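Local coordinates for protein signaling pathway modulator ZraP (Salmonella enterica subsp. enterica serovar Typhimurium, PDB 3LAY) that modulates the Zra envelope stress response in the periplasm, acting as both regulator and chaperone, and forms oligomers whose high-order structures need zinc for stabilisation, at residues 77-82 with 137-142; 91-96 with 123-128. All blocks are in the same frame, centred on the assembly; numbering follows the deposited sequence.

Contact 1 of 2, residues 77-82 with 137-142; sequences QKIYDD and DVAMAQ
The sulfur of Met140 sits between Ile79 and Tyr80 of the opposite helix: SD lies 4.1 Å from Ile79 CD1 and beside the edge of the Tyr80 ring. From the ring centroid of Tyr80 to Met140 SD is 5.3 Å, with the sulfur 87° off the ring normal, so this is a Met-aromatic contact made at the edge and not over a face. The methyl reaches the same edge, Met140 CE sitting 3.9 Å from Tyr80 CE2 and near the ring plane. What brings it there is a chain that bends at both chi2 and chi3, curling the thioether back so that it meets the tyrosine at about a right angle. Ile79 fills the middle of the interface. Its two branches part: CD1 comes up to the backbone of Met140, 4.0 Å from the Met140 N, while CG2 rests against the methyl of Ala139, with Ile79 CG2 to Ala139 CB also 4.0 Å. CG2 stands anti to the Ile79 backbone N, which turns it to Ala139, while CG1, beside that N, carries CD1 to Met140. The two segments belong to the long arms of an antiparallel helical hairpin, crossing at 164° with axes 10.1 Å apart. Arg136, just ahead of 137-142, is touched by both Ile79 and Tyr80. Asp137 turns elsewhere, its OD2 hydrogen-bonded to Tyr101 OH of a second subunit, so the 137-142 turn serves the hairpin with one side and the decameric barrel with another. Cohesion between the helices here rests on van der Waals contact between methyls, a polarisable sulfur and a ring edge, with no directional polar bond between the segments.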
loop_
_atom_site.group_PDB
_atom_site.type_symbol
_atom_site.label_atom_id
_atom_site.label_comp_id
_atom_site.label_asym_id
_atom_site.label_seq_id
_atom_site.Cartn_x
_atom_site.Cartn_y
_atom_site.Cartn_z
ATOM N N GLN J 77 11.814 21.587 -15.808
ATOM C CA GLN J 77 10.917 22.234 -14.879
ATOM C C GLN J 77 10.350 23.468 -15.507
ATOM O O GLN J 77 9.160 23.722 -15.397
ATOM C CB GLN J 77 11.616 22.583 -13.571
ATOM C CG GLN J 77 10.784 23.473 -12.648
ATOM N N LYS J 78 11.196 24.217 -16.210
ATOM C CA LYS J 78 10.741 25.458 -16.824
ATOM C C LYS J 78 9.711 25.162 -17.954
ATOM O O LYS J 78 8.645 25.802 -18.023
ATOM C CB LYS J 78 11.929 26.283 -17.335
ATOM C CG LYS J 78 11.566 27.737 -17.645
ATOM C CD LYS J 78 12.627 28.429 -18.572
ATOM N N ILE J 79 10.011 24.181 -18.813
ATOM C CA ILE J 79 9.096 23.850 -19.873
ATOM C C ILE J 79 7.726 23.468 -19.282
ATOM O O ILE J 79 6.686 23.891 -19.763
ATOM C CB ILE J 79 9.695 22.756 -20.782
ATOM C CG1 ILE J 79 10.896 23.332 -21.578
ATOM C CG2 ILE J 79 8.626 22.165 -21.747
ATOM C CD1 ILE J 79 11.819 22.273 -22.222
ATOM N N TYR J 80 7.734 22.718 -18.197
ATOM C CA TYR J 80 6.477 22.321 -17.562
ATOM C C TYR J 80 5.713 23.485 -16.920
ATOM O O TYR J 80 4.499 23.523 -16.997
ATOM C CB TYR J 80 6.686 21.176 -16.558
ATOM C CG TYR J 80 6.511 19.831 -17.162
ATOM C CD1 TYR J 80 5.386 19.082 -16.883
ATOM C CD2 TYR J 80 7.419 19.331 -18.078
ATOM C CE1 TYR J 80 5.188 17.833 -17.457
ATOM C CE2 TYR J 80 7.245 18.099 -18.650
ATOM C CZ TYR J 80 6.120 17.348 -18.330
ATOM O OH TYR J 80 5.912 16.119 -18.895
ATOM N N ASP J 81 6.413 24.409 -16.282
ATOM C CA ASP J 81 5.760 25.564 -15.682
ATOM C C ASP J 81 5.150 26.375 -16.781
ATOM O O ASP J 81 4.022 26.854 -16.662
ATOM C CB ASP J 81 6.741 26.465 -14.881
ATOM C CG ASP J 81 7.248 25.799 -13.596
ATOM O OD1 ASP J 81 6.651 24.776 -13.174
ATOM O OD2 ASP J 81 8.245 26.279 -13.010
ATOM N N ASP J 82 5.888 26.549 -17.859
ATOM C CA ASP J 82 5.359 27.342 -18.926
ATOM C C ASP J 82 4.076 26.751 -19.378
ATOM O O ASP J 82 3.081 27.454 -19.506
ATOM C CB ASP J 82 6.363 27.472 -20.037
ATOM C CG ASP J 82 7.474 28.423 -19.673
ATOM O OD1 ASP J 82 7.308 29.118 -18.626
ATOM O OD2 ASP J 82 8.482 28.486 -20.430
ATOM N N ASP J 137 5.824 18.493 -25.351
ATOM C CA ASP J 137 6.646 17.304 -25.548
ATOM C C ASP J 137 7.735 17.589 -26.578
ATOM O O ASP J 137 8.893 17.131 -26.422
ATOM C CB ASP J 137 5.819 16.123 -25.982
ATOM C CG ASP J 137 4.740 15.725 -24.966
ATOM O OD1 ASP J 137 4.971 15.858 -23.765
ATOM O OD2 ASP J 137 3.660 15.251 -25.382
ATOM N N VAL J 138 7.377 18.359 -27.617
ATOM C CA VAL J 138 8.319 18.708 -28.669
ATOM C C VAL J 138 9.425 19.619 -28.115
ATOM O O VAL J 138 10.611 19.512 -28.478
ATOM C CB VAL J 138 7.602 19.454 -29.812
ATOM C CG1 VAL J 138 8.597 20.090 -30.712
ATOM C CG2 VAL J 138 6.668 18.513 -30.550
ATOM N N ALA J 139 9.020 20.538 -27.249
ATOM C CA ALA J 139 9.975 21.427 -26.622
ATOM C C ALA J 139 10.983 20.546 -25.893
ATOM O O ALA J 139 12.205 20.631 -26.161
ATOM C CB ALA J 139 9.281 22.359 -25.655
ATOM N N MET J 140 10.465 19.686 -25.002
ATOM C CA MET J 140 11.293 18.759 -24.231
ATOM C C MET J 140 12.260 18.018 -25.132
ATOM O O MET J 140 13.466 17.993 -24.851
ATOM C CB MET J 140 10.437 17.723 -23.498
ATOM C CG MET J 140 9.623 18.277 -22.371
ATOM S SD MET J 140 10.585 18.627 -20.896
ATOM C CE MET J 140 10.725 17.018 -20.117
ATOM N N ALA J 141 11.743 17.417 -26.217
ATOM C CA ALA J 141 12.608 16.648 -27.143
ATOM C C ALA J 141 13.677 17.543 -27.725
ATOM O O ALA J 141 14.840 17.151 -27.805
ATOM C CB ALA J 141 11.801 15.980 -28.283
ATOM N N GLN J 142 13.296 18.752 -28.104
ATOM C CA GLN J 142 14.272 19.652 -28.677
ATOM C C GLN J 142 15.341 20.085 -27.681
ATOM O O GLN J 142 16.395 20.532 -28.089
ATOM C CB GLN J 142 13.598 20.876 -29.319
ATOM C CG GLN J 142 12.958 20.589 -30.649
ATOM C CD GLN J 142 12.209 21.766 -31.169
ATOM O OE1 GLN J 142 11.523 22.461 -30.405
ATOM N NE2 GLN J 142 12.295 22.005 -32.471
#

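Contact 2 of 2, residues 91-96 with 123-128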
loop_
_atom_site.group_PDB
_atom_site.type_symbol
_atom_site.label_atom_id
_atom_site.label_comp_id
_atom_site.label_asym_id
_atom_site.label_seq_id
_atom_site.Cartn_x
_atom_site.Cartn_y
_atom_site.Cartn_z
ATOM N N ARG J 91 -7.375 24.180 -18.571
ATOM C CA ARG J 91 -7.586 22.998 -17.770
ATOM C C ARG J 91 -8.733 23.145 -16.770
ATOM O O ARG J 91 -9.426 22.172 -16.472
ATOM C CB ARG J 91 -6.320 22.632 -17.021
ATOM C CG ARG J 91 -5.261 22.043 -17.915
ATOM C CD ARG J 91 -3.992 21.654 -17.150
ATOM N NE ARG J 91 -3.114 22.771 -16.809
ATOM C CZ ARG J 91 -3.133 23.436 -15.672
ATOM N NH1 ARG J 91 -4.017 23.118 -14.760
ATOM N NH2 ARG J 91 -2.275 24.441 -15.465
ATOM N N GLN J 92 -8.900 24.348 -16.218
ATOM C CA GLN J 92 -9.965 24.620 -15.250
ATOM C C GLN J 92 -11.295 24.414 -15.949
ATOM O O GLN J 92 -12.131 23.627 -15.453
ATOM C CB GLN J 92 -9.856 26.032 -14.722
ATOM C CG GLN J 92 -10.706 26.358 -13.476
ATOM C CD GLN J 92 -10.553 27.831 -13.007
ATOM N N GLN J 93 -11.467 25.069 -17.116
ATOM C CA GLN J 93 -12.682 24.969 -17.926
ATOM C C GLN J 93 -12.992 23.506 -18.217
ATOM O O GLN J 93 -14.123 23.093 -18.106
ATOM C CB GLN J 93 -12.550 25.803 -19.239
ATOM C CG GLN J 93 -12.971 27.315 -19.087
ATOM C CD GLN J 93 -12.356 28.397 -20.127
ATOM O OE1 GLN J 93 -11.623 28.098 -21.092
ATOM N NE2 GLN J 93 -12.677 29.662 -19.856
ATOM N N LEU J 94 -11.963 22.730 -18.578
ATOM C CA LEU J 94 -12.128 21.303 -18.876
ATOM C C LEU J 94 -12.602 20.517 -17.678
ATOM O O LEU J 94 -13.357 19.614 -17.805
ATOM C CB LEU J 94 -10.825 20.683 -19.366
ATOM C CG LEU J 94 -10.948 19.222 -19.869
ATOM C CD1 LEU J 94 -12.087 19.061 -20.840
ATOM C CD2 LEU J 94 -9.683 18.763 -20.514
ATOM N N ILE J 95 -12.149 20.859 -16.513
ATOM C CA ILE J 95 -12.577 20.172 -15.333
ATOM C C ILE J 95 -14.027 20.532 -14.998
ATOM O O ILE J 95 -14.817 19.697 -14.543
ATOM C CB ILE J 95 -11.651 20.552 -14.154
ATOM C CG1 ILE J 95 -10.276 19.862 -14.366
ATOM C CG2 ILE J 95 -12.263 20.190 -12.828
ATOM C CD1 ILE J 95 -9.171 20.182 -13.313
ATOM N N SER J 96 -14.360 21.787 -15.216
ATOM C CA SER J 96 -15.669 22.265 -14.919
ATOM C C SER J 96 -16.681 21.603 -15.840
ATOM O O SER J 96 -17.788 21.269 -15.450
ATOM C CB SER J 96 -15.685 23.765 -15.093
ATOM O OG SER J 96 -16.973 24.252 -14.852
ATOM N N GLU J 123 -14.893 18.180 -25.932
ATOM C CA GLU J 123 -14.028 17.704 -26.996
ATOM C C GLU J 123 -13.145 18.818 -27.550
ATOM O O GLU J 123 -11.950 18.644 -27.772
ATOM C CB GLU J 123 -14.843 17.107 -28.101
ATOM C CG GLU J 123 -14.038 16.398 -29.172
ATOM C CD GLU J 123 -14.956 15.864 -30.230
ATOM O OE1 GLU J 123 -15.037 14.606 -30.348
ATOM O OE2 GLU J 123 -15.663 16.699 -30.872
ATOM N N SER J 124 -13.756 19.960 -27.775
ATOM C CA SER J 124 -13.043 21.120 -28.242
ATOM C C SER J 124 -11.968 21.608 -27.257
ATOM O O SER J 124 -10.894 22.020 -27.678
ATOM C CB SER J 124 -14.020 22.248 -28.463
ATOM O OG SER J 124 -13.323 23.433 -28.191
ATOM N N LEU J 125 -12.286 21.598 -25.954
ATOM C CA LEU J 125 -11.348 22.029 -24.915
ATOM C C LEU J 125 -10.211 21.060 -24.834
ATOM O O LEU J 125 -9.059 21.433 -24.681
ATOM C CB LEU J 125 -12.034 22.094 -23.564
ATOM C CG LEU J 125 -12.917 23.287 -23.250
ATOM C CD1 LEU J 125 -13.815 23.074 -21.973
ATOM C CD2 LEU J 125 -12.031 24.510 -23.081
ATOM N N GLY J 126 -10.538 19.783 -24.901
ATOM C CA GLY J 126 -9.495 18.776 -24.889
ATOM C C GLY J 126 -8.597 18.855 -26.125
ATOM O O GLY J 126 -7.437 18.608 -26.043
ATOM N N GLN J 127 -9.140 19.188 -27.277
ATOM C CA GLN J 127 -8.316 19.306 -28.445
ATOM C C GLN J 127 -7.296 20.436 -28.242
ATOM O O GLN J 127 -6.100 20.274 -28.587
ATOM C CB GLN J 127 -9.173 19.439 -29.725
ATOM C CG GLN J 127 -8.449 20.005 -30.956
ATOM C CD GLN J 127 -8.627 21.542 -31.138
ATOM O OE1 GLN J 127 -9.659 22.132 -30.717
ATOM N NE2 GLN J 127 -7.655 22.176 -31.808
ATOM N N LYS J 128 -7.748 21.560 -27.690
ATOM C CA LYS J 128 -6.842 22.650 -27.377
ATOM C C LYS J 128 -5.834 22.196 -26.359
ATOM O O LYS J 128 -4.690 22.533 -26.424
ATOM C CB LYS J 128 -7.559 23.892 -26.832
ATOM C CG LYS J 128 -7.882 24.988 -27.864
ATOM C CD LYS J 128 -9.310 25.126 -28.289
ATOM C CE LYS J 128 -10.055 26.159 -27.444
ATOM N NZ LYS J 128 -11.557 26.049 -27.622
#
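Leu125 reaches across to the turn at Gln93 and Leu94, its two methyls lying over different parts of that opposite helix. This is packing within an antiparallel helical hairpin, the building unit of the alpha-helical barrel, and the segments 91-96 and 123-128 cross at 150° with axes 9.6 Å apart. The closest backbone pairing is Leu94 with Leu125, whose CA atoms are 6.1 Å apart. Methyl CD1 of Leu125 settles on the main chain, 3.9 Å from the carbonyl carbon of Gln93 and equally near the amide nitrogen of Leu94. Its partner methyl, CD2, lies beside the Gln93 side chain instead, 4.1 Å from Gln93 CB, with OE1 of the same glutamine at a similar range. Gln93 runs extended beyond CG and passes Leu125 at about a right angle, meeting Leu125 CD2 through CB and OE1. Leu94 takes the other flank: with CG anti to its backbone N (chi1 -173°), it slides past Leu125 in the opposite direction and puts CD1 4.1 Å from Leu125 CB. The second methyl, Leu94 CD2, faces the bare backbone of Gly126 and comes 4.4 Å from Gly126 CA, where no side chain intervenes. Leu90 also packs on Leu125, and Leu129 on Leu94, which carries the apolar seam a turn further along each helix. Other copies of the protein meet segment 91-96: Ser96 OG is hydrogen-bonded to Ala103 O of a third subunit, and Gln93 packs on Ser108 of that third subunit. No hydrogen bond bridges the two segments. Along 123-128 itself, one turn of helix is spanned by a side-chain bond, Lys128 NZ donating to Ser124 OG over 3.2 Å.

Overall arrangement
Contacts 1 and 2 pin together the same pair of helices, 70-106 and 112-142, at two levels of one hairpin, with centres about 20 Å apart and nearest atoms about 7 Å apart. Both are surface contacts with no fully buried touching residue, yet contact 2 lies about 6 Å from the centre of the chain and contact 1 about 15 Å, toward the end of the hairpin away from the 107-111 connection. The inner one relies on leucine methyls against backbone, a glycine and a glutamine side chain; the outer brings in sulfur and an aromatic edge. Both touch the second subunit, and contact 2 meets a third, consistent with the hairpin forming part of the barrel wall.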